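PDB 2PTM: hyperpolarization-activated (Ih) channel from Strongylocentrotus purpuratus, which probably forms a voltage-gated potassium-conducting channel, of which this fragment is the carboxy-terminal region with the C-linker and a cyclic AMP-binding domain. Local coordinates for residues 62-73 with 87-95. Numbering follows the deposited sequence.
Sequences QDVANYNCRDLV and VTRVVTLLE
T88 OG1 is gripped by three groups. N66 ND2 donates to T88 OG1 across the contact at 3.2 Å, nearly straight (174°) and in the amide plane. A water lies 3.1 Å from T88 OG1 and donates to N66 OD1, so both ends of the amide are tied and its rotation is fixed. The third partner is S84 O, one turn back in the helix of T88. N66 ND2 also makes a weak bond to Q62 O.

The methyl of T88 is turned to Q62. T88 CG2 touches Q62 CG at 3.6 Å, and the two side chains cross at about a right angle. T92 CG2 meets the same Q62 carbon from the next turn.

A65 is small, and A65 CB sits 3.8 Å from V91 O, where segments 62-68 and 87-93 cross at 86°. V91 fills the centre with both methyls. V91 CG1, anti to the carbonyl carbon (chi1 -66°), packs on C69 CB at 3.7 Å and on V73 CG2. CG2 lies against N66 OD1. L72 CD2 and L94 CD1 meet tip to tip at 4.0 Å.

The contact packs helices 58-68 and 70-75 against helix 84-93, which leads into the beta-roll of the cyclic nucleotide-binding domain. F166 and F117 of its strands 163-169 and 114-118 touch both L72 and L94, and helix 170-179 packs against R89 and L93.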
loop_
_atom_site.group_PDB
_atom_site.type_symbol
_atom_site.label_atom_id
_atom_site.label_comp_id
_atom_site.label_asym_id
_atom_site.label_seq_id
_atom_site.Cartn_x
_atom_site.Cartn_y
_atom_site.Cartn_z
ATOM N N GLN A 62 -1.867 -17.205 14.133
ATOM C CA GLN A 62 -3.155 -17.755 14.552
ATOM C C GLN A 62 -3.133 -18.066 16.038
ATOM O O GLN A 62 -4.095 -17.778 16.756
ATOM C CB GLN A 62 -3.507 -19.014 13.753
ATOM C CG GLN A 62 -3.818 -18.740 12.293
ATOM C CD GLN A 62 -3.814 -19.997 11.442
ATOM O OE1 GLN A 62 -3.317 -21.047 11.855
ATOM N NE2 GLN A 62 -4.361 -19.890 10.239
ATOM N N ASP A 63 -2.034 -18.657 16.499
ATOM C CA ASP A 63 -1.896 -18.993 17.914
ATOM C C ASP A 63 -1.962 -17.742 18.776
ATOM O O ASP A 63 -2.647 -17.713 19.801
ATOM C CB ASP A 63 -0.581 -19.734 18.168
ATOM C CG ASP A 63 -0.567 -21.118 17.560
ATOM O OD1 ASP A 63 -1.626 -21.580 17.094
ATOM O OD2 ASP A 63 0.507 -21.749 17.545
ATOM N N VAL A 64 -1.256 -16.699 18.361
ATOM C CA VAL A 64 -1.245 -15.470 19.145
ATOM C C VAL A 64 -2.605 -14.774 19.109
ATOM O O VAL A 64 -3.103 -14.327 20.140
ATOM C CB VAL A 64 -0.127 -14.504 18.701
ATOM C CG1 VAL A 64 -0.183 -13.229 19.532
ATOM C CG2 VAL A 64 1.236 -15.178 18.842
ATOM N N ALA A 65 -3.225 -14.700 17.936
ATOM C CA ALA A 65 -4.534 -14.052 17.852
ATOM C C ALA A 65 -5.579 -14.827 18.662
ATOM O O ALA A 65 -6.422 -14.236 19.346
ATOM C CB ALA A 65 -4.974 -13.902 16.404
ATOM N N ASN A 66 -5.522 -16.153 18.589
ATOM C CA ASN A 66 -6.443 -16.980 19.357
ATOM C C ASN A 66 -6.277 -16.761 20.851
ATOM O O ASN A 66 -7.263 -16.705 21.586
ATOM C CB ASN A 66 -6.276 -18.464 19.025
ATOM C CG ASN A 66 -7.207 -18.923 17.913
ATOM O OD1 ASN A 66 -8.427 -18.782 18.004
ATOM N ND2 ASN A 66 -6.640 -19.491 16.875
ATOM N N TYR A 67 -5.034 -16.641 21.306
ATOM C CA TYR A 67 -4.813 -16.434 22.739
ATOM C C TYR A 67 -5.266 -15.051 23.202
ATOM O O TYR A 67 -5.939 -14.914 24.231
ATOM C CB TYR A 67 -3.356 -16.666 23.140
ATOM C CG TYR A 67 -3.195 -16.692 24.647
ATOM C CD1 TYR A 67 -3.342 -17.875 25.358
ATOM C CD2 TYR A 67 -2.942 -15.525 25.363
ATOM C CE1 TYR A 67 -3.214 -17.898 26.743
ATOM C CE2 TYR A 67 -2.815 -15.540 26.742
ATOM C CZ TYR A 67 -2.951 -16.730 27.428
ATOM O OH TYR A 67 -2.830 -16.756 28.804
ATOM N N ASN A 68 -4.888 -14.023 22.455
ATOM C CA ASN A 68 -5.256 -12.664 22.824
ATOM C C ASN A 68 -6.766 -12.439 22.784
ATOM O O ASN A 68 -7.298 -11.614 23.531
ATOM C CB ASN A 68 -4.528 -11.646 21.947
ATOM C CG ASN A 68 -3.028 -11.682 22.148
ATOM O OD1 ASN A 68 -2.534 -12.275 23.109
ATOM N ND2 ASN A 68 -2.293 -11.050 21.243
ATOM N N CYS A 69 -7.453 -13.188 21.924
ATOM C CA CYS A 69 -8.905 -13.057 21.778
ATOM C C CYS A 69 -9.696 -14.142 22.520
ATOM O O CYS A 69 -10.902 -14.265 22.332
ATOM C CB CYS A 69 -9.299 -13.059 20.294
ATOM S SG CYS A 69 -8.845 -11.572 19.357
ATOM N N ARG A 70 -9.022 -14.922 23.360
ATOM C CA ARG A 70 -9.655 -16.040 24.061
ATOM C C ARG A 70 -10.885 -15.627 24.885
ATOM O O ARG A 70 -11.948 -16.245 24.772
ATOM C CB ARG A 70 -8.635 -16.767 24.948
ATOM C CG ARG A 70 -8.135 -15.943 26.129
ATOM C CD ARG A 70 -6.878 -16.529 26.764
ATOM N NE ARG A 70 -6.515 -15.805 27.982
ATOM C CZ ARG A 70 -5.828 -14.666 28.004
ATOM N NH1 ARG A 70 -5.416 -14.113 26.871
ATOM N NH2 ARG A 70 -5.551 -14.078 29.161
ATOM N N ASP A 71 -10.740 -14.584 25.703
ATOM C CA ASP A 71 -11.841 -14.092 26.532
ATOM C C ASP A 71 -13.001 -13.570 25.688
ATOM O O ASP A 71 -14.166 -13.803 26.013
ATOM C CB ASP A 71 -11.353 -13.002 27.491
ATOM N N LEU A 72 -12.690 -12.848 24.615
ATOM C CA LEU A 72 -13.746 -12.344 23.741
ATOM C C LEU A 72 -14.509 -13.512 23.145
ATOM O O LEU A 72 -15.738 -13.527 23.171
ATOM C CB LEU A 72 -13.194 -11.462 22.620
ATOM C CG LEU A 72 -14.229 -11.059 21.558
ATOM C CD1 LEU A 72 -15.147 -9.963 22.086
ATOM C CD2 LEU A 72 -13.541 -10.592 20.295
ATOM N N VAL A 73 -13.779 -14.495 22.619
ATOM C CA VAL A 73 -14.420 -15.633 21.973
ATOM C C VAL A 73 -15.326 -16.377 22.949
ATOM O O VAL A 73 -16.438 -16.751 22.597
ATOM C CB VAL A 73 -13.402 -16.608 21.338
ATOM C CG1 VAL A 73 -14.112 -17.850 20.835
ATOM C CG2 VAL A 73 -12.669 -15.934 20.199
ATOM N N VAL A 87 -13.617 -19.577 13.769
ATOM C CA VAL A 87 -13.127 -18.734 14.854
ATOM C C VAL A 87 -11.700 -18.243 14.555
ATOM O O VAL A 87 -11.392 -17.064 14.709
ATOM C CB VAL A 87 -13.154 -19.465 16.204
ATOM C CG1 VAL A 87 -12.605 -18.559 17.300
ATOM C CG2 VAL A 87 -14.570 -19.924 16.531
ATOM N N THR A 88 -10.833 -19.143 14.109
ATOM C CA THR A 88 -9.465 -18.742 13.800
ATOM C C THR A 88 -9.404 -17.666 12.708
ATOM O O THR A 88 -8.656 -16.688 12.817
ATOM C CB THR A 88 -8.595 -19.952 13.424
ATOM O OG1 THR A 88 -8.405 -20.767 14.589
ATOM C CG2 THR A 88 -7.242 -19.490 12.899
ATOM N N ARG A 89 -10.203 -17.836 11.663
ATOM C CA ARG A 89 -10.226 -16.871 10.570
ATOM C C ARG A 89 -10.643 -15.484 11.061
ATOM O O ARG A 89 -10.006 -14.481 10.739
ATOM C CB ARG A 89 -11.172 -17.335 9.462
ATOM C CG ARG A 89 -11.158 -16.436 8.226
ATOM C CD ARG A 89 -9.873 -16.607 7.440
ATOM N NE ARG A 89 -9.751 -17.959 6.897
ATOM C CZ ARG A 89 -8.675 -18.425 6.271
ATOM N NH1 ARG A 89 -7.607 -17.653 6.118
ATOM N NH2 ARG A 89 -8.665 -19.666 5.801
ATOM N N VAL A 90 -11.713 -15.433 11.845
ATOM C CA VAL A 90 -12.214 -14.165 12.359
ATOM C C VAL A 90 -11.187 -13.464 13.235
ATOM O O VAL A 90 -10.855 -12.304 12.989
ATOM C CB VAL A 90 -13.523 -14.351 13.144
ATOM C CG1 VAL A 90 -13.932 -13.044 13.829
ATOM C CG2 VAL A 90 -14.611 -14.827 12.207
ATOM N N VAL A 91 -10.669 -14.166 14.241
ATOM C CA VAL A 91 -9.770 -13.522 15.196
ATOM C C VAL A 91 -8.508 -12.986 14.526
ATOM O O VAL A 91 -7.931 -12.019 15.001
ATOM C CB VAL A 91 -9.393 -14.418 16.415
ATOM C CG1 VAL A 91 -10.624 -14.711 17.287
ATOM C CG2 VAL A 91 -8.702 -15.704 15.983
ATOM N N THR A 92 -8.085 -13.601 13.427
ATOM C CA THR A 92 -6.888 -13.132 12.732
ATOM C C THR A 92 -7.180 -11.883 11.899
ATOM O O THR A 92 -6.262 -11.196 11.454
ATOM C CB THR A 92 -6.278 -14.216 11.816
ATOM O OG1 THR A 92 -7.206 -14.549 10.779
ATOM C CG2 THR A 92 -5.923 -15.468 12.607
ATOM N N LEU A 93 -8.457 -11.590 11.682
ATOM C CA LEU A 93 -8.841 -10.420 10.894
ATOM C C LEU A 93 -9.387 -9.262 11.725
ATOM O O LEU A 93 -9.587 -8.170 11.200
ATOM C CB LEU A 93 -9.862 -10.795 9.819
ATOM C CG LEU A 93 -9.432 -11.860 8.804
ATOM C CD1 LEU A 93 -10.571 -12.146 7.854
ATOM C CD2 LEU A 93 -8.187 -11.431 8.034
ATOM N N LEU A 94 -9.641 -9.499 13.008
ATOM C CA LEU A 94 -10.180 -8.448 13.876
ATOM C C LEU A 94 -9.181 -7.303 14.080
ATOM O O LEU A 94 -7.978 -7.532 14.129
ATOM C CB LEU A 94 -10.589 -9.033 15.229
ATOM C CG LEU A 94 -11.766 -10.010 15.248
ATOM C CD1 LEU A 94 -11.974 -10.538 16.663
ATOM C CD2 LEU A 94 -13.030 -9.336 14.734
ATOM N N GLU A 95 -9.679 -6.074 14.193
ATOM C CA GLU A 95 -8.833 -4.922 14.507
ATOM C C GLU A 95 -9.220 -4.337 15.858
ATOM O O GLU A 95 -10.383 -4.042 16.097
ATOM C CB GLU A 95 -8.969 -3.843 13.431
ATOM C CG GLU A 95 -8.299 -4.208 12.116
ATOM C CD GLU A 95 -6.783 -4.194 12.215
ATOM O OE1 GLU A 95 -6.250 -3.440 13.053
ATOM O OE2 GLU A 95 -6.127 -4.936 11.455
HETATM O O HOH W 1 -10.059 -21.002 17.214
#